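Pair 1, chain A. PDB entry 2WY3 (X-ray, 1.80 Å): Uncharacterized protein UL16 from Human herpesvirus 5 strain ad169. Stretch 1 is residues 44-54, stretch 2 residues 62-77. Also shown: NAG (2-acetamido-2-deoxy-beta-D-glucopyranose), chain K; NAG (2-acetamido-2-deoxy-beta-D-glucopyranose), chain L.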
# COMPACT_ATOMS: atom_id res chain seq x y z
N THR A 44 8.89 8.44 16.14
CA THR A 44 9.42 9.78 16.41
C THR A 44 10.45 10.18 15.36
O THR A 44 10.98 9.33 14.65
CB THR A 44 10.07 9.89 17.80
OG1 THR A 44 11.16 8.97 17.90
CG2 THR A 44 9.05 9.58 18.89
N GLU A 45 10.74 11.48 15.28
CA GLU A 45 11.65 11.99 14.27
C GLU A 45 13.00 11.29 14.26
O GLU A 45 13.55 11.02 13.19
CB GLU A 45 11.86 13.50 14.44
CG GLU A 45 10.79 14.36 13.81
CD GLU A 45 11.14 15.83 13.86
OE1 GLU A 45 12.33 16.17 13.64
OE2 GLU A 45 10.24 16.65 14.13
N ASP A 46 13.55 10.99 15.43
CA ASP A 46 14.89 10.42 15.50
C ASP A 46 14.89 8.89 15.54
O ASP A 46 15.94 8.27 15.59
CB ASP A 46 15.67 10.99 16.68
CG ASP A 46 15.23 10.41 18.03
OD1 ASP A 46 14.22 9.67 18.08
OD2 ASP A 46 15.90 10.71 19.04
N GLU A 47 13.71 8.28 15.48
CA GLU A 47 13.64 6.83 15.62
C GLU A 47 14.11 6.07 14.39
O GLU A 47 13.62 6.28 13.27
CB GLU A 47 12.23 6.36 16.00
CG GLU A 47 12.19 4.87 16.37
CD GLU A 47 10.81 4.40 16.80
OE1 GLU A 47 9.88 5.23 16.81
OE2 GLU A 47 10.66 3.20 17.12
N ILE A 48 15.07 5.17 14.60
CA ILE A 48 15.54 4.29 13.55
C ILE A 48 14.77 2.99 13.58
O ILE A 48 14.76 2.28 14.59
CB ILE A 48 17.05 4.00 13.70
CG1 ILE A 48 17.83 5.32 13.66
CG2 ILE A 48 17.50 3.03 12.63
CD1 ILE A 48 19.29 5.20 14.08
N ILE A 49 14.09 2.71 12.46
CA ILE A 49 13.38 1.45 12.28
C ILE A 49 13.90 0.80 10.99
O ILE A 49 14.67 1.41 10.25
CB ILE A 49 11.86 1.68 12.21
CG1 ILE A 49 11.50 2.73 11.14
CG2 ILE A 49 11.35 2.16 13.57
CD1 ILE A 49 10.00 2.87 10.92
N GLY A 50 13.52 -0.44 10.72
CA GLY A 50 14.04 -1.06 9.51
C GLY A 50 13.64 -2.50 9.33
O GLY A 50 12.85 -3.05 10.10
N VAL A 51 14.24 -3.12 8.32
CA VAL A 51 13.86 -4.47 7.92
C VAL A 51 15.12 -5.32 7.71
O VAL A 51 16.01 -4.92 6.97
CB VAL A 51 13.05 -4.46 6.61
CG1 VAL A 51 12.58 -5.86 6.27
CG2 VAL A 51 11.85 -3.51 6.71
N ALA A 52 15.17 -6.46 8.39
CA ALA A 52 16.26 -7.41 8.21
C ALA A 52 15.83 -8.52 7.26
O ALA A 52 14.70 -9.01 7.34
CB ALA A 52 16.65 -8.02 9.57
N PHE A 53 16.73 -8.92 6.36
CA PHE A 53 16.48 -10.01 5.43
C PHE A 53 17.48 -11.15 5.66
O PHE A 53 18.69 -10.97 5.45
CB PHE A 53 16.59 -9.53 3.97
CG PHE A 53 16.68 -10.65 2.96
CD1 PHE A 53 15.76 -11.68 2.97
CD2 PHE A 53 17.69 -10.67 2.01
CE1 PHE A 53 15.84 -12.73 2.05
CE2 PHE A 53 17.78 -11.70 1.08
CZ PHE A 53 16.85 -12.74 1.10
N THR A 54 16.99 -12.31 6.06
CA THR A 54 17.86 -13.47 6.28
C THR A 54 17.63 -14.46 5.13
O THR A 54 16.51 -14.92 4.92
CB THR A 54 17.55 -14.15 7.64
OG1 THR A 54 17.77 -13.22 8.72
CG2 THR A 54 18.42 -15.38 7.85
N VAL A 62 22.67 -12.08 6.22
CA VAL A 62 21.58 -11.17 6.61
C VAL A 62 21.83 -9.77 6.08
O VAL A 62 22.91 -9.21 6.28
CB VAL A 62 21.43 -11.11 8.15
CG1 VAL A 62 20.23 -10.24 8.54
CG2 VAL A 62 21.26 -12.50 8.73
N ASP A 63 20.83 -9.21 5.40
CA ASP A 63 20.90 -7.86 4.88
C ASP A 63 19.96 -6.97 5.70
O ASP A 63 19.17 -7.46 6.51
CB ASP A 63 20.49 -7.84 3.41
CG ASP A 63 21.13 -6.67 2.64
OD1 ASP A 63 21.80 -5.83 3.27
OD2 ASP A 63 20.98 -6.62 1.40
N LEU A 64 20.05 -5.67 5.49
CA LEU A 64 19.32 -4.74 6.34
C LEU A 64 19.07 -3.44 5.60
O LEU A 64 19.97 -2.94 4.93
CB LEU A 64 20.16 -4.44 7.58
CG LEU A 64 19.58 -3.49 8.63
CD1 LEU A 64 18.43 -4.17 9.37
CD2 LEU A 64 20.68 -3.05 9.62
N TRP A 65 17.87 -2.90 5.70
CA TRP A 65 17.67 -1.51 5.32
C TRP A 65 17.05 -0.74 6.48
O TRP A 65 16.32 -1.32 7.28
CB TRP A 65 16.89 -1.35 4.00
CG TRP A 65 15.37 -1.57 3.97
CD1 TRP A 65 14.71 -2.74 3.69
CD2 TRP A 65 14.35 -0.56 4.11
NE1 TRP A 65 13.34 -2.52 3.67
CE2 TRP A 65 13.10 -1.20 3.93
CE3 TRP A 65 14.37 0.81 4.38
CZ2 TRP A 65 11.88 -0.51 4.02
CZ3 TRP A 65 13.16 1.51 4.47
CH2 TRP A 65 11.93 0.84 4.30
N LEU A 66 17.37 0.55 6.58
CA LEU A 66 17.01 1.34 7.75
C LEU A 66 16.37 2.68 7.36
O LEU A 66 16.70 3.25 6.33
CB LEU A 66 18.25 1.63 8.61
CG LEU A 66 18.98 0.42 9.22
CD1 LEU A 66 20.25 0.88 9.92
CD2 LEU A 66 18.05 -0.33 10.18
N TYR A 67 15.48 3.15 8.22
CA TYR A 67 14.66 4.33 7.96
C TYR A 67 14.69 5.23 9.19
O TYR A 67 14.62 4.74 10.32
CB TYR A 67 13.23 3.87 7.68
CG TYR A 67 12.32 4.86 6.99
CD1 TYR A 67 11.23 5.42 7.66
CD2 TYR A 67 12.52 5.20 5.66
CE1 TYR A 67 10.38 6.32 7.02
CE2 TYR A 67 11.68 6.08 5.02
CZ TYR A 67 10.61 6.62 5.70
OH TYR A 67 9.78 7.51 5.04
N GLN A 68 14.82 6.54 8.99
CA GLN A 68 14.84 7.50 10.09
C GLN A 68 14.40 8.86 9.59
O GLN A 68 14.89 9.33 8.56
CB GLN A 68 16.25 7.61 10.69
CG GLN A 68 16.35 8.49 11.96
CD GLN A 68 17.80 8.76 12.36
OE1 GLN A 68 18.70 8.75 11.52
NE2 GLN A 68 18.03 9.00 13.66
N ASN A 69 13.52 9.51 10.33
CA ASN A 69 13.06 10.84 9.95
C ASN A 69 12.61 10.86 8.49
O ASN A 69 13.03 11.70 7.70
CB ASN A 69 14.18 11.86 10.19
CG ASN A 69 13.67 13.28 10.22
OD1 ASN A 69 12.46 13.53 10.25
ND2 ASN A 69 14.60 14.23 10.24
N ASP A 70 11.76 9.88 8.16
CA ASP A 70 11.13 9.78 6.83
C ASP A 70 12.10 9.67 5.66
O ASP A 70 11.76 10.03 4.54
CB ASP A 70 10.17 10.96 6.61
CG ASP A 70 9.11 11.04 7.69
OD1 ASP A 70 8.44 10.01 7.94
OD2 ASP A 70 8.94 12.13 8.28
N THR A 71 13.29 9.14 5.91
CA THR A 71 14.26 8.93 4.85
C THR A 71 14.97 7.60 5.03
O THR A 71 15.26 7.21 6.14
CB THR A 71 15.35 10.02 4.86
OG1 THR A 71 14.77 11.29 5.15
CG2 THR A 71 16.07 10.08 3.51
N VAL A 72 15.27 6.93 3.92
CA VAL A 72 16.12 5.75 3.97
C VAL A 72 17.54 6.17 4.35
O VAL A 72 18.15 7.01 3.66
CB VAL A 72 16.16 5.04 2.60
CG1 VAL A 72 17.27 4.00 2.55
CG2 VAL A 72 14.80 4.40 2.30
N ILE A 73 18.08 5.60 5.43
CA ILE A 73 19.47 5.92 5.83
C ILE A 73 20.43 4.77 5.54
O ILE A 73 21.66 4.90 5.66
CB ILE A 73 19.56 6.34 7.33
CG1 ILE A 73 19.06 5.23 8.25
CG2 ILE A 73 18.75 7.61 7.59
CD1 ILE A 73 19.41 5.49 9.72
N ARG A 74 19.88 3.64 5.13
CA ARG A 74 20.68 2.50 4.71
C ARG A 74 19.87 1.63 3.76
O ARG A 74 18.77 1.22 4.11
CB ARG A 74 21.12 1.68 5.93
CG ARG A 74 21.96 0.46 5.58
CD ARG A 74 22.40 -0.28 6.84
NE ARG A 74 22.99 -1.58 6.55
CZ ARG A 74 23.95 -2.13 7.28
NH1 ARG A 74 24.44 -3.32 6.95
NH2 ARG A 74 24.43 -1.49 8.34
N ASN A 75 20.40 1.36 2.56
CA ASN A 75 19.75 0.45 1.62
C ASN A 75 20.18 -0.99 1.86
O ASN A 75 21.24 -1.24 2.43
CB ASN A 75 20.15 0.77 0.17
CG ASN A 75 19.55 2.06 -0.35
OD1 ASN A 75 18.33 2.25 -0.31
ND2 ASN A 75 20.41 2.94 -0.86
N PHE A 76 19.37 -1.94 1.40
CA PHE A 76 19.88 -3.30 1.22
C PHE A 76 21.19 -3.21 0.42
O PHE A 76 21.32 -2.36 -0.47
CB PHE A 76 18.88 -4.15 0.43
CG PHE A 76 17.77 -4.76 1.27
CD1 PHE A 76 18.00 -5.13 2.59
CD2 PHE A 76 16.52 -5.00 0.71
CE1 PHE A 76 16.99 -5.72 3.36
CE2 PHE A 76 15.51 -5.58 1.45
CZ PHE A 76 15.74 -5.95 2.78
N SER A 77 22.14 -4.08 0.73
CA SER A 77 23.42 -4.11 0.02
C SER A 77 23.24 -4.43 -1.46
O SER A 77 24.06 -4.03 -2.29
CB SER A 77 24.38 -5.11 0.67
OG SER A 77 23.87 -6.44 0.55
C1 NAG K . 14.01 15.54 10.21
C2 NAG K . 14.96 16.32 11.12
C3 NAG K . 14.66 17.81 11.08
C4 NAG K . 14.71 18.27 9.63
C5 NAG K . 13.73 17.46 8.80
C6 NAG K . 13.82 17.87 7.33
C7 NAG K . 15.95 15.24 13.05
C8 NAG K . 15.86 14.97 14.53
N2 NAG K . 14.91 15.84 12.49
O3 NAG K . 15.60 18.53 11.84
O4 NAG K . 14.39 19.64 9.57
O5 NAG K . 13.98 16.07 8.90
O6 NAG K . 12.73 17.31 6.63
O7 NAG K . 16.96 14.92 12.43
C1 NAG L . 19.82 4.06 -1.57
C2 NAG L . 20.74 5.27 -1.34
C3 NAG L . 20.29 6.47 -2.17
C4 NAG L . 20.17 6.06 -3.63
C5 NAG L . 19.25 4.85 -3.77
C6 NAG L . 19.18 4.37 -5.22
C7 NAG L . 21.79 5.39 0.86
C8 NAG L . 21.73 5.98 2.24
N2 NAG L . 20.78 5.68 0.05
O3 NAG L . 21.21 7.52 -2.03
O4 NAG L . 19.63 7.14 -4.35
O5 NAG L . 19.72 3.79 -2.96
O6 NAG L . 20.47 3.96 -5.65
O7 NAG L . 22.73 4.66 0.54
O HOH W 1 12.09 8.19 12.30

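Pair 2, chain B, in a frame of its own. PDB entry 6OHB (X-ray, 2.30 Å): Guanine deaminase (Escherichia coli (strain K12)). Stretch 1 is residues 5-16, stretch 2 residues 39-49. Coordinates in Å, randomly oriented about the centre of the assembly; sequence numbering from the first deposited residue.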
# COMPACT_ATOMS: atom_id res chain seq x y z
N GLU B 5 5.16 47.98 -6.98
CA GLU B 5 3.94 47.26 -6.61
C GLU B 5 4.26 45.92 -5.94
O GLU B 5 4.61 45.87 -4.76
CB GLU B 5 3.06 47.04 -7.84
N HIS B 6 4.15 44.84 -6.70
CA HIS B 6 4.36 43.49 -6.21
C HIS B 6 5.70 42.94 -6.67
O HIS B 6 6.38 43.50 -7.54
CB HIS B 6 3.21 42.57 -6.65
CG HIS B 6 1.93 42.80 -5.91
ND1 HIS B 6 1.43 41.90 -5.00
CD2 HIS B 6 1.05 43.83 -5.94
CE1 HIS B 6 0.30 42.36 -4.50
NE2 HIS B 6 0.05 43.53 -5.06
N THR B 7 6.07 41.80 -6.10
CA THR B 7 7.41 41.23 -6.23
C THR B 7 7.35 39.82 -6.80
O THR B 7 6.32 39.15 -6.78
CB THR B 7 8.11 41.21 -4.88
OG1 THR B 7 9.41 40.61 -5.02
CG2 THR B 7 7.28 40.40 -3.89
N LEU B 8 8.50 39.36 -7.29
CA LEU B 8 8.64 38.07 -7.96
C LEU B 8 9.27 37.02 -7.04
O LEU B 8 9.98 37.34 -6.08
CB LEU B 8 9.51 38.24 -9.22
CG LEU B 8 9.10 37.59 -10.53
CD1 LEU B 8 7.60 37.57 -10.70
CD2 LEU B 8 9.75 38.33 -11.69
N LYS B 9 8.99 35.75 -7.35
CA LYS B 9 9.72 34.62 -6.80
C LYS B 9 10.17 33.74 -7.95
O LYS B 9 9.44 33.58 -8.94
CB LYS B 9 8.88 33.78 -5.82
CG LYS B 9 8.44 34.51 -4.57
CD LYS B 9 7.75 33.56 -3.59
CE LYS B 9 6.91 34.32 -2.58
NZ LYS B 9 6.38 33.43 -1.51
N ALA B 10 11.36 33.15 -7.82
CA ALA B 10 11.96 32.31 -8.85
C ALA B 10 12.22 30.92 -8.30
O ALA B 10 12.88 30.77 -7.26
CB ALA B 10 13.26 32.92 -9.38
N VAL B 11 11.74 29.90 -9.00
CA VAL B 11 11.90 28.50 -8.60
C VAL B 11 12.52 27.75 -9.77
O VAL B 11 11.95 27.72 -10.87
CB VAL B 11 10.56 27.86 -8.20
CG1 VAL B 11 10.74 26.37 -7.96
CG2 VAL B 11 9.98 28.55 -6.97
N ARG B 12 13.66 27.11 -9.54
CA ARG B 12 14.38 26.39 -10.58
C ARG B 12 14.34 24.89 -10.32
O ARG B 12 14.39 24.44 -9.17
CB ARG B 12 15.83 26.88 -10.65
CG ARG B 12 16.60 26.30 -11.80
CD ARG B 12 18.03 26.78 -11.82
NE ARG B 12 18.74 26.20 -12.96
CZ ARG B 12 19.99 26.51 -13.28
NH1 ARG B 12 20.66 27.39 -12.55
NH2 ARG B 12 20.56 25.94 -14.34
N GLY B 13 14.25 24.11 -11.39
CA GLY B 13 14.38 22.67 -11.23
C GLY B 13 13.77 21.93 -12.40
O GLY B 13 13.59 22.49 -13.47
N SER B 14 13.47 20.66 -12.17
CA SER B 14 12.81 19.82 -13.15
C SER B 14 11.31 19.87 -12.92
O SER B 14 10.86 19.83 -11.78
CB SER B 14 13.32 18.38 -13.04
OG SER B 14 14.47 18.20 -13.84
N PHE B 15 10.53 20.00 -14.00
CA PHE B 15 9.09 20.21 -13.91
C PHE B 15 8.38 19.20 -14.78
O PHE B 15 8.88 18.80 -15.84
CB PHE B 15 8.68 21.62 -14.38
CG PHE B 15 9.17 22.73 -13.50
CD1 PHE B 15 10.46 23.23 -13.63
CD2 PHE B 15 8.33 23.29 -12.55
CE1 PHE B 15 10.90 24.25 -12.82
CE2 PHE B 15 8.77 24.31 -11.74
CZ PHE B 15 10.05 24.79 -11.87
N ILE B 16 7.18 18.81 -14.36
CA ILE B 16 6.31 18.00 -15.21
C ILE B 16 4.86 18.40 -14.98
O ILE B 16 4.44 18.56 -13.83
CB ILE B 16 6.54 16.49 -14.98
CG1 ILE B 16 5.49 15.66 -15.73
CG2 ILE B 16 6.54 16.17 -13.51
CD1 ILE B 16 5.94 14.24 -15.99
N LEU B 39 12.34 26.91 -15.20
CA LEU B 39 12.18 28.08 -14.35
C LEU B 39 10.71 28.42 -14.24
O LEU B 39 9.99 28.48 -15.25
CB LEU B 39 12.94 29.28 -14.91
CG LEU B 39 12.59 30.62 -14.28
CD1 LEU B 39 13.01 30.62 -12.82
CD2 LEU B 39 13.24 31.77 -15.04
N LEU B 40 10.27 28.65 -13.00
CA LEU B 40 8.91 29.04 -12.66
C LEU B 40 8.99 30.37 -11.92
O LEU B 40 9.58 30.45 -10.85
CB LEU B 40 8.24 27.98 -11.79
CG LEU B 40 6.91 28.41 -11.15
CD1 LEU B 40 5.83 28.54 -12.21
CD2 LEU B 40 6.49 27.44 -10.05
N LEU B 41 8.41 31.41 -12.52
CA LEU B 41 8.33 32.73 -11.92
C LEU B 41 6.92 32.96 -11.42
O LEU B 41 5.95 32.78 -12.18
CB LEU B 41 8.72 33.81 -12.93
CG LEU B 41 10.20 33.89 -13.29
CD1 LEU B 41 10.41 34.91 -14.40
CD2 LEU B 41 11.03 34.23 -12.06
N ILE B 42 6.82 33.42 -10.18
CA ILE B 42 5.58 33.55 -9.42
C ILE B 42 5.40 35.01 -9.05
O ILE B 42 6.33 35.66 -8.56
CB ILE B 42 5.63 32.68 -8.15
CG1 ILE B 42 5.84 31.21 -8.50
CG2 ILE B 42 4.38 32.89 -7.29
CD1 ILE B 42 6.15 30.37 -7.28
N LYS B 43 4.18 35.52 -9.24
CA LYS B 43 3.83 36.88 -8.84
C LYS B 43 2.37 36.90 -8.43
O LYS B 43 1.51 36.40 -9.17
CB LYS B 43 4.08 37.88 -9.98
CG LYS B 43 3.80 39.33 -9.59
CD LYS B 43 3.48 40.19 -10.80
CE LYS B 43 4.60 41.19 -11.09
NZ LYS B 43 4.15 42.28 -11.99
N GLN B 44 2.09 37.48 -7.27
CA GLN B 44 0.73 37.59 -6.74
C GLN B 44 0.05 36.23 -6.72
O GLN B 44 -1.09 36.06 -7.16
CB GLN B 44 -0.10 38.60 -7.54
CG GLN B 44 0.37 40.03 -7.39
CD GLN B 44 -0.48 40.99 -8.19
OE1 GLN B 44 -0.03 41.53 -9.21
NE2 GLN B 44 -1.71 41.21 -7.74
N GLY B 45 0.77 35.23 -6.21
CA GLY B 45 0.24 33.90 -6.06
C GLY B 45 -0.07 33.16 -7.34
O GLY B 45 -0.70 32.10 -7.29
N LYS B 46 0.37 33.67 -8.49
CA LYS B 46 0.06 33.03 -9.76
C LYS B 46 1.34 32.81 -10.55
O LYS B 46 2.36 33.48 -10.35
CB LYS B 46 -0.92 33.87 -10.59
CG LYS B 46 -2.24 34.19 -9.88
CD LYS B 46 -3.22 34.85 -10.83
CE LYS B 46 -4.26 35.65 -10.06
NZ LYS B 46 -5.59 34.99 -10.06
N VAL B 47 1.27 31.86 -11.48
CA VAL B 47 2.34 31.63 -12.44
C VAL B 47 2.50 32.87 -13.32
O VAL B 47 1.65 33.17 -14.16
CB VAL B 47 2.07 30.38 -13.29
CG1 VAL B 47 3.12 30.24 -14.39
CG2 VAL B 47 2.04 29.13 -12.41
N GLU B 48 3.60 33.60 -13.11
CA GLU B 48 3.92 34.72 -13.99
C GLU B 48 4.57 34.23 -15.27
O GLU B 48 4.25 34.73 -16.36
CB GLU B 48 4.84 35.70 -13.28
CG GLU B 48 5.04 37.01 -14.05
CD GLU B 48 3.86 37.95 -13.88
OE1 GLU B 48 3.03 37.71 -12.97
OE2 GLU B 48 3.76 38.92 -14.65
N TRP B 49 5.47 33.26 -15.16
CA TRP B 49 6.16 32.78 -16.35
C TRP B 49 6.65 31.37 -16.08
O TRP B 49 7.09 31.07 -14.98
CB TRP B 49 7.34 33.70 -16.73
CG TRP B 49 8.00 33.40 -18.05
CD1 TRP B 49 7.74 34.01 -19.26
CD2 TRP B 49 9.04 32.44 -18.31
NE1 TRP B 49 8.54 33.47 -20.24
CE2 TRP B 49 9.35 32.51 -19.69
CE3 TRP B 49 9.73 31.53 -17.51
CZ2 TRP B 49 10.32 31.70 -20.28
CZ3 TRP B 49 10.70 30.72 -18.10
CH2 TRP B 49 10.98 30.81 -19.47
O HOH W 2 4.06 39.23 -5.58

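A backbone arrangement can be held constant while the side chains that fill it change, and the two pairs compared here illustrate the point. In each, a strand of the first stretch runs antiparallel to the opening strand of the second, which then turns back through a type I' turn, Gln A68 to Thr A71 in pair 1 and Lys B43 to Lys B46 in pair 2. The strand directions differ by 165° and 159°, and fourteen central residues superpose with an RMSD of 0.8 Å.

The register is set by main-chain hydrogen bonds, which do not depend on sequence. In pair 1, Ile A49 N donates to Tyr A67 O (3.0 Å) and Tyr A67 N to Ile A49 O (2.8 Å); at the matching positions of pair 2, Lys B9 N reaches Ile B42 O and Ile B42 N reaches Lys B9 O, both at 2.9 Å. The next such couple, Val A51 with Trp A65, matches Val B11 with Leu B40. Phe A53 and Asp A63 form a further couple in pair 1. Gly B13, which falls on Phe A53, sits at a corner of the chain in pair 2.

Around the shared valine the neighbours differ. Val A51 CB lies 3.8 Å from Trp A65 CD1 and Val A51 CG2 3.5 Å from Trp A65 NE1, so the valine packs against the indole; Val B11 instead meets smaller aliphatic neighbours, its CB 4.3 Å from Leu B40 CB and its CG2 4.3 Å from Ile B42 CD1. In pair 1, Phe A76 CZ approaches Phe A53 CB at 3.9 Å; in pair 2, Phe B15 CZ packs 3.7 Å from Leu B40 CB.

On the other face, Gly A50 matches Ala B10. A CB on Gly A50 would clash with Trp A65 O (2.4 Å) and Leu A66 CD2 (2.7 Å); with no CB there, the 4.2 Å between Gly A50 CA and Leu A66 CA is tolerated. Ala B10 and Leu B41 stand 4.8 Å apart, CA to CA, and the methyl CB of Ala B10 rests 3.7 Å from Leu B41 CD2.

Near the turn, water occupies a comparable place: water 1 lies 2.6 Å from Glu A47 O and accepts from Asn A69 N (2.8 Å), while water 2 donates to Thr B7 O (2.6 Å) and accepts from Gln B44 N (3.1 Å). The side chains there differ. Gln A68 NE2 donates to Asp A46 O at 2.9 Å, and glycosylated Asn A69 carries a sugar whose N2 donates to Glu A45 OE1 at 2.8 Å. In pair 2, Gln B44 CG lies over one face of the poorly ordered His B6 ring.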